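Local atomic coordinates of periplasmic aliphatic sulphonates-binding protein (Escherichia coli, PDB entry 2X26), a protein that takes part in a binding-protein-dependent transport system for aliphatic sulphonates, probably as its periplasmic solute-binding component. Residues Phe66-Gly71 with Val278-Arg283; Pro81-Ala86 with Ala239-His244; Leu121-Gln126 with Thr179-Thr184. One frame throughout, in Å; residues are numbered along the deposited sequence.

Contact 1 (Phe66-Gly71 with Val278-Arg283); sequences FAQAAG and VDIRQR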
ATOM      1  N   PHE A  66      -3.067   8.606  -9.005  1.00  7.59           N
ATOM      2  CA  PHE A  66      -2.270   9.125 -10.157  1.00  8.33           C
ATOM      3  C   PHE A  66      -2.427   8.294 -11.436  1.00  9.07           C
ATOM      4  O   PHE A  66      -2.644   8.851 -12.511  1.00  8.77           O
ATOM      5  CB  PHE A  66      -0.784   9.211  -9.808  1.00  8.01           C
ATOM      6  CG  PHE A  66      -0.445  10.330  -8.914  1.00  9.26           C
ATOM      7  CD1 PHE A  66       0.077  11.501  -9.416  1.00 13.09           C
ATOM      8  CD2 PHE A  66      -0.639  10.212  -7.544  1.00 13.28           C
ATOM      9  CE1 PHE A  66       0.383  12.546  -8.573  1.00 13.31           C
ATOM     10  CE2 PHE A  66      -0.321  11.259  -6.700  1.00 14.76           C
ATOM     11  CZ  PHE A  66       0.176  12.430  -7.219  1.00 14.84           C
ATOM     12  N   ALA A  67      -2.343   6.979 -11.318  1.00  8.55           N
ATOM     13  CA  ALA A  67      -2.449   6.121 -12.520  1.00  8.10           C
ATOM     14  C   ALA A  67      -3.865   6.195 -13.133  1.00  8.08           C
ATOM     15  O   ALA A  67      -4.045   6.298 -14.345  1.00  7.44           O
ATOM     16  CB  ALA A  67      -2.050   4.626 -12.149  1.00  7.91           C
ATOM     17  N   GLN A  68      -4.886   6.189 -12.280  1.00  7.64           N
ATOM     18  CA  GLN A  68      -6.233   6.129 -12.794  1.00  7.86           C
ATOM     19  C   GLN A  68      -6.592   7.473 -13.383  1.00  8.19           C
ATOM     20  O   GLN A  68      -7.321   7.563 -14.381  1.00  7.30           O
ATOM     21  CB  GLN A  68      -7.218   5.616 -11.709  1.00  7.67           C
ATOM     22  CG  GLN A  68      -6.794   4.136 -11.295  1.00  9.88           C
ATOM     23  CD  GLN A  68      -7.408   3.645  -9.970  1.00 13.99           C
ATOM     24  OE1 GLN A  68      -7.870   4.437  -9.113  1.00 12.61           O
ATOM     25  NE2 GLN A  68      -7.401   2.327  -9.798  1.00 14.68           N
ATOM     26  N   ALA A  69      -6.072   8.543 -12.785  1.00  7.80           N
ATOM     27  CA  ALA A  69      -6.387   9.873 -13.288  1.00  9.18           C
ATOM     28  C   ALA A  69      -5.839  10.037 -14.701  1.00  9.16           C
ATOM     29  O   ALA A  69      -6.333  10.863 -15.497  1.00 10.10           O
ATOM     30  CB  ALA A  69      -5.801  10.929 -12.374  1.00 10.31           C
ATOM     31  N   ALA A  70      -4.794   9.287 -14.985  1.00  7.77           N
ATOM     32  CA  ALA A  70      -4.189   9.231 -16.360  1.00  7.49           C
ATOM     33  C   ALA A  70      -4.834   8.224 -17.318  1.00  7.19           C
ATOM     34  O   ALA A  70      -4.279   7.931 -18.403  1.00  7.65           O
ATOM     35  CB  ALA A  70      -2.706   8.953 -16.258  1.00  7.60           C
ATOM     36  N   GLY A  71      -5.953   7.660 -16.913  1.00  7.78           N
ATOM     37  CA  GLY A  71      -6.663   6.736 -17.784  1.00  8.75           C
ATOM     38  C   GLY A  71      -6.318   5.258 -17.600  1.00  9.30           C
ATOM     39  O   GLY A  71      -6.924   4.439 -18.279  1.00 10.38           O
ATOM     40  N   VAL A 278     -11.397  11.469 -10.807  1.00 19.21           N
ATOM     41  CA  VAL A 278     -11.503  10.056 -11.188  1.00 19.52           C
ATOM     42  C   VAL A 278     -12.843   9.528 -10.642  1.00 18.33           C
ATOM     43  O   VAL A 278     -13.333  10.024  -9.641  1.00 19.49           O
ATOM     44  CB  VAL A 278     -10.312   9.211 -10.625  1.00 20.32           C
ATOM     45  CG1 VAL A 278     -10.370   7.715 -11.084  1.00 21.98           C
ATOM     46  CG2 VAL A 278      -9.000   9.821 -11.037  1.00 22.01           C
ATOM     47  N   ASP A 279     -13.421   8.532 -11.290  1.00 16.80           N
ATOM     48  CA  ASP A 279     -14.584   7.861 -10.735  1.00 15.13           C
ATOM     49  C   ASP A 279     -14.072   6.605 -10.010  1.00 12.53           C
ATOM     50  O   ASP A 279     -13.986   5.536 -10.622  1.00 11.48           O
ATOM     51  CB  ASP A 279     -15.534   7.453 -11.873  1.00 15.94           C
ATOM     52  CG  ASP A 279     -16.832   6.820 -11.364  1.00 18.29           C
ATOM     53  OD1 ASP A 279     -16.977   6.630 -10.131  1.00 18.26           O
ATOM     54  OD2 ASP A 279     -17.720   6.527 -12.199  1.00 22.14           O
ATOM     55  N   ILE A 280     -13.717   6.711  -8.726  1.00 10.94           N
ATOM     56  CA  ILE A 280     -13.078   5.572  -8.060  1.00 10.34           C
ATOM     57  C   ILE A 280     -13.951   4.311  -8.093  1.00 11.10           C
ATOM     58  O   ILE A 280     -13.427   3.201  -8.276  1.00 10.82           O
ATOM     59  CB  ILE A 280     -12.702   5.888  -6.564  1.00  9.50           C
ATOM     60  CG1 ILE A 280     -11.636   6.993  -6.527  1.00  7.59           C
ATOM     61  CG2 ILE A 280     -12.295   4.572  -5.745  1.00 10.75           C
ATOM     62  CD1 ILE A 280     -10.351   6.562  -7.210  1.00 11.11           C
ATOM     63  N   ARG A 281     -15.268   4.482  -7.931  1.00  9.16           N
ATOM     64  CA  ARG A 281     -16.135   3.324  -7.896  1.00 10.69           C
ATOM     65  C   ARG A 281     -16.113   2.499  -9.184  1.00 11.21           C
ATOM     66  O   ARG A 281     -16.295   1.300  -9.114  1.00 12.69           O
ATOM     67  CB  ARG A 281     -17.566   3.709  -7.540  1.00 10.91           C
ATOM     68  CG  ARG A 281     -17.673   4.119  -6.055  1.00 12.22           C
ATOM     69  CD  ARG A 281     -18.927   4.921  -5.869  1.00 15.37           C
ATOM     70  NE  ARG A 281     -19.091   5.445  -4.524  1.00 14.79           N
ATOM     71  CZ  ARG A 281     -18.722   6.665  -4.129  1.00 13.73           C
ATOM     72  NH1 ARG A 281     -18.108   7.495  -4.967  1.00 12.54           N
ATOM     73  NH2 ARG A 281     -18.976   7.051  -2.888  1.00 13.72           N
ATOM     74  N   GLN A 282     -15.854   3.130 -10.330  1.00 11.47           N
ATOM     75  CA  GLN A 282     -15.763   2.419 -11.622  1.00 11.91           C
ATOM     76  C   GLN A 282     -14.558   1.447 -11.643  1.00 12.32           C
ATOM     77  O   GLN A 282     -14.551   0.460 -12.406  1.00 12.04           O
ATOM     78  CB  GLN A 282     -15.670   3.461 -12.777  1.00 13.05           C
ATOM     79  CG  GLN A 282     -15.834   2.928 -14.238  1.00 16.76           C
ATOM     80  CD  GLN A 282     -14.584   2.298 -14.876  1.00 23.07           C
ATOM     81  OE1 GLN A 282     -13.421   2.686 -14.609  1.00 24.66           O
ATOM     82  NE2 GLN A 282     -14.828   1.316 -15.746  1.00 25.40           N
ATOM     83  N   ARG A 283     -13.562   1.726 -10.788  1.00 10.55           N
ATOM     84  CA  ARG A 283     -12.328   0.951 -10.710  1.00 10.44           C
ATOM     85  C   ARG A 283     -12.354  -0.109  -9.607  1.00  9.69           C
ATOM     86  O   ARG A 283     -11.339  -0.748  -9.377  1.00  9.50           O
ATOM     87  CB  ARG A 283     -11.106   1.866 -10.493  1.00 10.75           C
ATOM     88  CG  ARG A 283     -10.876   2.912 -11.586  1.00 11.61           C
ATOM     89  CD  ARG A 283     -10.570   2.283 -12.946  1.00 15.05           C
ATOM     90  NE  ARG A 283      -9.747   3.186 -13.768  1.00 15.77           N
ATOM     91  CZ  ARG A 283     -10.203   4.255 -14.420  1.00 21.32           C
ATOM     92  NH1 ARG A 283     -11.482   4.605 -14.334  1.00 22.52           N
ATOM     93  NH2 ARG A 283      -9.367   5.002 -15.147  1.00 21.42           N
TER
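The flat carboxamide of Gln68 and the guanidinium of Arg283 are turned 56° apart, and the amide lies against the aliphatic part of the arginine: NE2 of Gln68 is 3.8 Å from CB of Arg283, and CD of Gln68 is 3.9 Å from CG of Arg283. The two side chains slide past each other in opposite directions. Near the guanidinium plane, at its edge, lies the backbone of Gly71, whose atom C (Gly71 C) is 3.9 Å from Arg283 NH2. The backbone O of Gln68 approaches the same NH2 obliquely, at too poor an angle to bond. Instead NH2 bonds Ala72 O, just beyond the helix, while NH1 makes a weak bond to Gln282 OE1. A bend at chi2 (-63°) sets CD of Arg283 off the straight line of its chain.

The helix end beside it is a Schellman motif with Gly71, at positive phi, as C-prime residue: Gly71 N bonds Gln68 O and Ala72 N bonds Ala67 O. A side chain there would press on the preceding carbonyl. Helix 62-69 then leads into strand 74-80, an edge strand of one sheet of the type II periplasmic binding protein fold.

The two methyls of Val278 divide between neighbouring helix residues. CG2 of Val278 packs tightly on Ala69, 3.4 Å from its CA, where alanine's small side chain permits close approach; CG1 of Val278 is 3.8 Å from Gln68 CB. The methyl CD1 of Ile280 meets Gln68 OE1 at 3.8 Å, the two side chains crossing at about a right angle. In this buried setting NE2 of Gln68 is hydrogen-bonded to Leu74 O, and OE1 weakly to Tyr76 OH. An alanine at Gln68 would probably leave Leu74 O without this donor and open a gap beside CB and CG of Arg283.

Contact 2 (Pro81-Ala86 with Ala239-His244); sequences PPKPKA and ASYLDH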
ATOM      1  N   PRO A  81      -6.520  -2.744   6.146  1.00  8.58           N
ATOM      2  CA  PRO A  81      -6.886  -1.607   7.017  1.00  8.84           C
ATOM      3  C   PRO A  81      -5.825  -0.532   6.999  1.00  9.20           C
ATOM      4  O   PRO A  81      -4.681  -0.824   6.769  1.00  9.36           O
ATOM      5  CB  PRO A  81      -6.951  -2.228   8.419  1.00  9.08           C
ATOM      6  CG  PRO A  81      -7.055  -3.768   8.176  1.00 10.11           C
ATOM      7  CD  PRO A  81      -6.299  -4.000   6.891  1.00  9.11           C
ATOM      8  N   PRO A  82      -6.210   0.702   7.278  1.00 10.55           N
ATOM      9  CA  PRO A  82      -5.223   1.746   7.407  1.00 10.63           C
ATOM     10  C   PRO A  82      -4.301   1.533   8.631  1.00  9.27           C
ATOM     11  O   PRO A  82      -4.656   0.801   9.550  1.00  8.56           O
ATOM     12  CB  PRO A  82      -6.074   3.005   7.684  1.00 12.09           C
ATOM     13  CG  PRO A  82      -7.335   2.574   8.149  1.00 11.69           C
ATOM     14  CD  PRO A  82      -7.552   1.146   7.678  1.00 11.56           C
ATOM     15  N   LYS A  83      -3.147   2.198   8.596  1.00  8.07           N
ATOM     16  CA  LYS A  83      -2.166   2.097   9.686  1.00  7.87           C
ATOM     17  C   LYS A  83      -1.958   3.483  10.246  1.00  6.80           C
ATOM     18  O   LYS A  83      -0.908   4.084  10.020  1.00  6.92           O
ATOM     19  CB  LYS A  83      -0.813   1.570   9.145  1.00  8.36           C
ATOM     20  CG  LYS A  83      -0.862   0.165   8.514  1.00 12.89           C
ATOM     21  CD  LYS A  83       0.586  -0.428   8.314  1.00 16.21           C
ATOM     22  CE  LYS A  83       1.676   0.575   7.822  1.00 17.94           C
ATOM     23  NZ  LYS A  83       3.168   0.222   8.114  1.00 12.04           N
ATOM     24  N   PRO A  84      -2.926   3.985  11.034  1.00  6.30           N
ATOM     25  CA  PRO A  84      -2.777   5.405  11.477  1.00  7.16           C
ATOM     26  C   PRO A  84      -1.581   5.672  12.382  1.00  6.59           C
ATOM     27  O   PRO A  84      -1.029   6.770  12.327  1.00  7.16           O
ATOM     28  CB  PRO A  84      -4.068   5.680  12.223  1.00  6.17           C
ATOM     29  CG  PRO A  84      -4.618   4.331  12.643  1.00  7.93           C
ATOM     30  CD  PRO A  84      -4.189   3.391  11.497  1.00  6.98           C
ATOM     31  N   LYS A  85      -1.139   4.656  13.116  1.00  5.34           N
ATOM     32  CA  LYS A  85       0.002   4.777  14.030  1.00  6.02           C
ATOM     33  C   LYS A  85       1.361   4.698  13.341  1.00  7.13           C
ATOM     34  O   LYS A  85       2.377   4.920  13.978  1.00  7.68           O
ATOM     35  CB  LYS A  85      -0.062   3.689  15.100  1.00  7.32           C
ATOM     36  CG  LYS A  85      -1.286   3.897  16.018  1.00 10.87           C
ATOM     37  CD  LYS A  85      -1.522   2.692  16.935  1.00 21.58           C
ATOM     38  CE  LYS A  85      -2.168   3.165  18.277  1.00 27.76           C
ATOM     39  NZ  LYS A  85      -2.857   2.095  19.088  1.00 30.93           N
ATOM     40  N   ALA A  86       1.340   4.411  12.038  1.00  5.63           N
ATOM     41  CA  ALA A  86       2.532   4.237  11.231  1.00  7.42           C
ATOM     42  C   ALA A  86       2.812   5.460  10.329  1.00  7.68           C
ATOM     43  O   ALA A  86       3.812   5.514   9.628  1.00  7.97           O
ATOM     44  CB  ALA A  86       2.303   2.986  10.372  1.00  7.12           C
ATOM     45  N   ALA A 239      10.773  -4.415  15.059  1.00  5.34           N
ATOM     46  CA  ALA A 239       9.841  -4.660  16.172  1.00  5.21           C
ATOM     47  C   ALA A 239       8.850  -3.483  16.325  1.00  6.44           C
ATOM     48  O   ALA A 239       7.641  -3.690  16.437  1.00  7.47           O
ATOM     49  CB  ALA A 239      10.597  -4.877  17.477  1.00  5.67           C
ATOM     50  N   SER A 240       9.394  -2.257  16.367  1.00  6.71           N
ATOM     51  CA  SER A 240       8.612  -1.010  16.434  1.00  6.73           C
ATOM     52  C   SER A 240       7.690  -0.911  15.224  1.00  5.65           C
ATOM     53  O   SER A 240       6.493  -0.603  15.359  1.00  6.72           O
ATOM     54  CB  SER A 240       9.572   0.174  16.451  1.00  7.78           C
ATOM     55  OG  SER A 240       8.901   1.422  16.618  1.00 14.04           O
ATOM     56  N   TYR A 241       8.237  -1.177  14.039  1.00  5.14           N
ATOM     57  CA  TYR A 241       7.452  -1.162  12.824  1.00  5.35           C
ATOM     58  C   TYR A 241       6.211  -2.080  12.883  1.00  6.81           C
ATOM     59  O   TYR A 241       5.077  -1.645  12.543  1.00  7.43           O
ATOM     60  CB  TYR A 241       8.346  -1.610  11.662  1.00  5.73           C
ATOM     61  CG  TYR A 241       7.667  -1.715  10.345  1.00  5.97           C
ATOM     62  CD1 TYR A 241       7.561  -0.621   9.516  1.00  8.89           C
ATOM     63  CD2 TYR A 241       7.115  -2.921   9.927  1.00 10.05           C
ATOM     64  CE1 TYR A 241       6.892  -0.726   8.267  1.00 13.21           C
ATOM     65  CE2 TYR A 241       6.479  -3.045   8.704  1.00 13.14           C
ATOM     66  CZ  TYR A 241       6.376  -1.963   7.886  1.00 18.42           C
ATOM     67  OH  TYR A 241       5.777  -2.132   6.667  1.00 19.89           O
ATOM     68  N   LEU A 242       6.389  -3.319  13.340  1.00  6.06           N
ATOM     69  CA  LEU A 242       5.246  -4.252  13.458  1.00  5.13           C
ATOM     70  C   LEU A 242       4.263  -3.797  14.532  1.00  5.94           C
ATOM     71  O   LEU A 242       3.028  -3.930  14.359  1.00  7.55           O
ATOM     72  CB  LEU A 242       5.763  -5.674  13.770  1.00  5.49           C
ATOM     73  CG  LEU A 242       6.531  -6.358  12.629  1.00  4.49           C
ATOM     74  CD1 LEU A 242       6.850  -7.763  13.205  1.00  6.54           C
ATOM     75  CD2 LEU A 242       5.677  -6.507  11.341  1.00  8.37           C
ATOM     76  N   ASP A 243       4.780  -3.209  15.618  1.00  5.78           N
ATOM     77  CA  ASP A 243       3.925  -2.714  16.689  1.00  5.85           C
ATOM     78  C   ASP A 243       3.004  -1.523  16.249  1.00  7.32           C
ATOM     79  O   ASP A 243       2.037  -1.213  16.944  1.00  9.18           O
ATOM     80  CB  ASP A 243       4.778  -2.302  17.878  1.00  4.93           C
ATOM     81  CG  ASP A 243       5.325  -3.478  18.641  1.00  6.25           C
ATOM     82  OD1 ASP A 243       4.779  -4.600  18.446  1.00  7.76           O
ATOM     83  OD2 ASP A 243       6.273  -3.272  19.464  1.00  8.86           O
ATOM     84  N   HIS A 244       3.314  -0.853  15.146  1.00  5.03           N
ATOM     85  CA  HIS A 244       2.461   0.253  14.685  1.00  6.48           C
ATOM     86  C   HIS A 244       1.388  -0.221  13.706  1.00  6.92           C
ATOM     87  O   HIS A 244       0.664   0.611  13.159  1.00  8.48           O
ATOM     88  CB  HIS A 244       3.292   1.360  14.031  1.00  5.47           C
ATOM     89  CG  HIS A 244       4.351   1.912  14.927  1.00  7.75           C
ATOM     90  ND1 HIS A 244       5.592   2.295  14.463  1.00 10.21           N
ATOM     91  CD2 HIS A 244       4.359   2.130  16.265  1.00  6.30           C
ATOM     92  CE1 HIS A 244       6.317   2.736  15.477  1.00 11.98           C
ATOM     93  NE2 HIS A 244       5.591   2.648  16.584  1.00  9.63           N
TER
HETATM   94  O   HOH W   1       4.211   0.202  10.671  1.00  3.99           O
HETATM   95  O   HOH W   2       2.958  -2.535   6.947  1.00 19.18           O
HETATM   96  O   HOH W   3      -1.772   1.760  12.961  1.00  3.74           O
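Water carries most of the polar traffic between Lys83 and Tyr241. The ammonium NZ of Lys83 donates to two waters: one, at 2.8 Å from NZ, donates a hydrogen bond to Tyr241 O, and the other, at 3.0 Å from NZ, is hydrogen-bonded to Tyr241 OH. Lysine suits this place because its long chain carries an ammonium group with several N-H donors, enough for both waters. A bend at chi3 (-40°) sets its CE, and the side chain crosses that of the tyrosine at about a right angle. NZ of Lys83 comes obliquely to the ring, 3.8 Å from Tyr241 CE1, and the first water sits above one ring face, offset toward the rim. A third water joins the two backbones, accepting from Lys85 N and donating to His244 O.

Direct van der Waals contact is made around His244, which follows the end of helix 235-243. Its CB lies 3.7 Å from Lys85 O, and that carbonyl also approaches the imidazole obliquely. The methyl CB of Ala86 fits in at 4.1 Å from His244 CB, a spot where a small residue allows the two chains to come close. Lys85 gives its CB to the contact, 3.7 Å from His244 O, while the rest of its extended chain leads off.

Ser240 O lies 3.1 Å above the plane of the His244 ring, over the centre. Other parts of the chain hold the imidazole: ND1 is hydrogen-bonded to Asp160 OD2 and the ring stacks with Tyr163.

Residues 81-86 run from strand 74-80 of one sheet to strand 87-92 of the other, consistent with one of the hinge crossovers of type II periplasmic binding proteins, whose solute cleft lies between the two lobes.

Contact 3 (Leu121-Gln126 with Thr179-Thr184); sequences LRALRQ and TDLNQT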
ATOM      1  N   LEU A 121      -1.843  17.742   4.395  1.00  7.41           N
ATOM      2  CA  LEU A 121      -3.016  18.549   3.959  1.00  6.40           C
ATOM      3  C   LEU A 121      -4.190  18.365   4.920  1.00  6.49           C
ATOM      4  O   LEU A 121      -4.819  19.349   5.309  1.00  6.61           O
ATOM      5  CB  LEU A 121      -3.500  18.153   2.557  1.00  7.14           C
ATOM      6  CG  LEU A 121      -2.682  18.677   1.365  1.00  7.51           C
ATOM      7  CD1 LEU A 121      -3.205  18.021   0.105  1.00 11.30           C
ATOM      8  CD2 LEU A 121      -2.892  20.172   1.268  1.00  6.48           C
ATOM      9  N   ARG A 122      -4.480  17.107   5.292  1.00  6.60           N
ATOM     10  CA  ARG A 122      -5.611  16.815   6.186  1.00  6.90           C
ATOM     11  C   ARG A 122      -5.421  17.270   7.620  1.00  5.69           C
ATOM     12  O   ARG A 122      -6.352  17.822   8.220  1.00  6.07           O
ATOM     13  CB  ARG A 122      -5.928  15.336   6.171  1.00  7.91           C
ATOM     14  CG  ARG A 122      -6.521  14.890   4.842  1.00 10.26           C
ATOM     15  CD  ARG A 122      -6.476  13.406   4.799  1.00 13.99           C
ATOM     16  NE  ARG A 122      -6.723  12.956   3.442  1.00 18.49           N
ATOM     17  CZ  ARG A 122      -7.917  12.604   2.981  1.00 20.19           C
ATOM     18  NH1 ARG A 122      -8.998  12.633   3.780  1.00 16.91           N
ATOM     19  NH2 ARG A 122      -8.008  12.210   1.719  1.00 22.42           N
ATOM     20  N   ALA A 123      -4.217  17.067   8.154  1.00  5.03           N
ATOM     21  CA  ALA A 123      -3.889  17.536   9.502  1.00  4.56           C
ATOM     22  C   ALA A 123      -3.981  19.062   9.590  1.00  4.78           C
ATOM     23  O   ALA A 123      -4.523  19.609  10.572  1.00  2.98           O
ATOM     24  CB  ALA A 123      -2.472  17.070   9.901  1.00  5.36           C
ATOM     25  N   LEU A 124      -3.394  19.749   8.601  1.00  4.26           N
ATOM     26  CA  LEU A 124      -3.428  21.208   8.604  1.00  5.59           C
ATOM     27  C   LEU A 124      -4.858  21.701   8.513  1.00  5.20           C
ATOM     28  O   LEU A 124      -5.252  22.658   9.213  1.00  6.75           O
ATOM     29  CB  LEU A 124      -2.587  21.782   7.457  1.00  4.51           C
ATOM     30  CG  LEU A 124      -1.070  21.590   7.551  1.00  5.51           C
ATOM     31  CD1 LEU A 124      -0.432  22.186   6.294  1.00  7.06           C
ATOM     32  CD2 LEU A 124      -0.542  22.321   8.787  1.00  8.66           C
ATOM     33  N   ARG A 125      -5.655  21.037   7.676  1.00  6.14           N
ATOM     34  CA  ARG A 125      -7.055  21.438   7.487  1.00  6.71           C
ATOM     35  C   ARG A 125      -7.850  21.361   8.794  1.00  6.94           C
ATOM     36  O   ARG A 125      -8.669  22.257   9.070  1.00  5.99           O
ATOM     37  CB  ARG A 125      -7.767  20.612   6.401  1.00  7.86           C
ATOM     38  CG  ARG A 125      -9.217  21.073   6.108  1.00 12.16           C
ATOM     39  CD  ARG A 125      -9.760  20.536   4.762  1.00 19.63           C
ATOM     40  NE  ARG A 125      -9.700  19.074   4.719  1.00 26.47           N
ATOM     41  CZ  ARG A 125      -9.983  18.308   3.665  1.00 28.10           C
ATOM     42  NH1 ARG A 125     -10.381  18.843   2.513  1.00 30.72           N
ATOM     43  NH2 ARG A 125      -9.878  16.988   3.784  1.00 28.14           N
ATOM     44  N   GLN A 126      -7.598  20.327   9.586  1.00  6.97           N
ATOM     45  CA  GLN A 126      -8.239  20.220  10.907  1.00  7.24           C
ATOM     46  C   GLN A 126      -7.944  21.425  11.775  1.00  7.37           C
ATOM     47  O   GLN A 126      -8.826  21.875  12.511  1.00  6.04           O
ATOM     48  CB  GLN A 126      -7.741  19.002  11.698  1.00  8.19           C
ATOM     49  CG  GLN A 126      -8.254  17.714  11.263  1.00  9.45           C
ATOM     50  CD  GLN A 126      -7.975  16.614  12.272  1.00 10.93           C
ATOM     51  OE1 GLN A 126      -6.887  16.566  12.896  1.00 12.98           O
ATOM     52  NE2 GLN A 126      -8.913  15.678  12.380  1.00  8.38           N
ATOM     53  N   THR A 179      -4.511   9.002  13.265  1.00 12.86           N
ATOM     54  CA  THR A 179      -5.576   8.352  14.026  1.00 16.31           C
ATOM     55  C   THR A 179      -6.956   8.937  13.821  1.00 18.67           C
ATOM     56  O   THR A 179      -7.944   8.204  13.617  1.00 18.58           O
ATOM     57  CB  THR A 179      -5.275   8.341  15.550  1.00 15.96           C
ATOM     58  OG1 THR A 179      -4.258   7.373  15.817  1.00 17.96           O
ATOM     59  CG2 THR A 179      -6.508   7.969  16.366  1.00 19.53           C
ATOM     60  N   ASP A 180      -7.063  10.245  13.898  1.00 20.26           N
ATOM     61  CA  ASP A 180      -8.375  10.844  13.809  0.50 21.64           C
ATOM     62  C   ASP A 180      -8.560  11.429  12.386  1.00 22.23           C
ATOM     63  O   ASP A 180      -9.453  12.250  12.144  1.00 23.36           O
ATOM     64  CB  ASP A 180      -8.566  11.839  14.969  0.50 21.55           C
ATOM     65  CG  ASP A 180      -8.517  11.153  16.360  0.50 22.16           C
ATOM     66  OD1 ASP A 180      -9.080  10.040  16.515  0.50 23.40           O
ATOM     67  OD2 ASP A 180      -7.935  11.725  17.308  0.50 21.38           O
ATOM     68  N   LEU A 181      -7.702  10.967  11.452  1.00 22.01           N
ATOM     69  CA  LEU A 181      -7.691  11.451  10.069  1.00 20.00           C
ATOM     70  C   LEU A 181      -8.432  10.567   9.076  1.00 20.13           C
ATOM     71  O   LEU A 181      -8.308  10.794   7.863  1.00 20.31           O
ATOM     72  CB  LEU A 181      -6.261  11.779   9.582  1.00 19.64           C
ATOM     73  CG  LEU A 181      -5.560  12.856  10.417  1.00 17.79           C
ATOM     74  CD1 LEU A 181      -4.126  13.049   9.980  1.00 17.71           C
ATOM     75  CD2 LEU A 181      -6.306  14.188  10.364  1.00 18.70           C
ATOM     76  N   ASN A 182      -9.208   9.606   9.606  1.00 19.10           N
ATOM     77  CA  ASN A 182     -10.025   8.653   8.816  0.50 19.02           C
ATOM     78  C   ASN A 182      -9.328   8.231   7.532  1.00 18.27           C
ATOM     79  O   ASN A 182      -9.734   8.555   6.411  1.00 17.83           O
ATOM     80  CB  ASN A 182     -11.450   9.161   8.543  0.50 19.73           C
ATOM     81  CG  ASN A 182     -12.286   9.251   9.797  0.50 21.11           C
ATOM     82  OD1 ASN A 182     -11.756   9.334  10.912  0.50 23.42           O
ATOM     83  ND2 ASN A 182     -13.607   9.246   9.628  0.50 24.89           N
ATOM     84  N   GLN A 183      -8.253   7.486   7.719  1.00 16.60           N
ATOM     85  CA  GLN A 183      -7.513   6.958   6.611  1.00 14.02           C
ATOM     86  C   GLN A 183      -8.196   5.790   5.866  1.00 13.01           C
ATOM     87  O   GLN A 183      -9.101   5.132   6.363  1.00 11.72           O
ATOM     88  CB  GLN A 183      -6.137   6.606   7.123  1.00 15.80           C
ATOM     89  CG  GLN A 183      -5.372   7.824   7.610  1.00 16.53           C
ATOM     90  CD  GLN A 183      -3.938   7.500   7.857  1.00 24.62           C
ATOM     91  OE1 GLN A 183      -3.644   6.532   8.547  1.00 28.29           O
ATOM     92  NE2 GLN A 183      -3.026   8.279   7.284  1.00 26.68           N
ATOM     93  N   THR A 184      -7.737   5.520   4.648  1.00  9.39           N
ATOM     94  CA  THR A 184      -8.436   4.587   3.741  1.00  8.12           C
ATOM     95  C   THR A 184      -7.968   3.121   3.791  1.00  7.62           C
ATOM     96  O   THR A 184      -8.780   2.181   3.799  1.00  9.86           O
ATOM     97  CB  THR A 184      -8.202   5.106   2.320  1.00  6.86           C
ATOM     98  OG1 THR A 184      -8.780   6.404   2.248  1.00  7.63           O
ATOM     99  CG2 THR A 184      -8.861   4.181   1.237  1.00  7.14           C
TER
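Helix residue Arg122 and loop residue Leu181 bring the two backbones nearest, with their CA atoms 6.9 Å apart, a spacing bridged mostly by side chains. The loop 179-184 is the return crossover of the type II periplasmic binding protein fold: it leaves strand 172-177 of one sheet and enters strand 186-191 of the other. Here it passes the C-terminal turns of helix 115-126.

Leu181 carries the packing. Its CG is anti to the carbonyl carbon (chi1 -60°), and the two methyls beyond it find different partners. CD1 of Leu181 rests 4.3 Å from Ala123 CB, where a short alanine gives the branched chain room, and Ile89 on strand 87-92 also touches that alanine. CD2 of Leu181 meets Arg122, lying 4.2 Å from Arg122 O and 4.4 Å from Arg122 CB, and comes more closely still to Gln126. Leucine suits this position because a forked, apolar end can meet several helix residues at once; Leu119, one turn earlier on the helix, touches it as well.

Arg122 contributes little more than the base of its side chain. Of its polar end, NE is hydrogen-bonded to Asn118 OD1.

Gln126, at the last turn, closes the contact at its more exposed margin. Its chain is extended beyond CG and crosses that of Leu181 obliquely, laying the amide against a methyl. A glutamine answers both demands of such a margin: carbon and amide atoms that can lie on leucine, and a polar group that can find partners. OE1 is hydrogen-bonded to Lys176 NZ, which is likely to set which way the amide is turned. The other end, NE2 of Gln126, is 3.5 Å from Asp180 O, while CD of Gln126 stands 3.5 Å from Leu181 CD2.

How the contacts relate
The first halves of the contacts come in the order 1, 2, 3 along the chain and the second halves in the order 3, 2, 1, so contact 3 is enclosed by contact 2 and contact 2 by contact 1. Contacts 2 and 3 have centres 17 Å apart and touch: Pro84 CA is 3.3 Å from Gln183 OE1. Segments 81-86 and 179-184 both pass between the two sheets, consistent with the paired hinge on which the lobes of such binding proteins close over a solute. Contact 1 lies apart, its centre 28 Å from that of contact 2 and 22 Å from that of contact 3, on helix 62-69, just ahead of the strand feeding the first crossover.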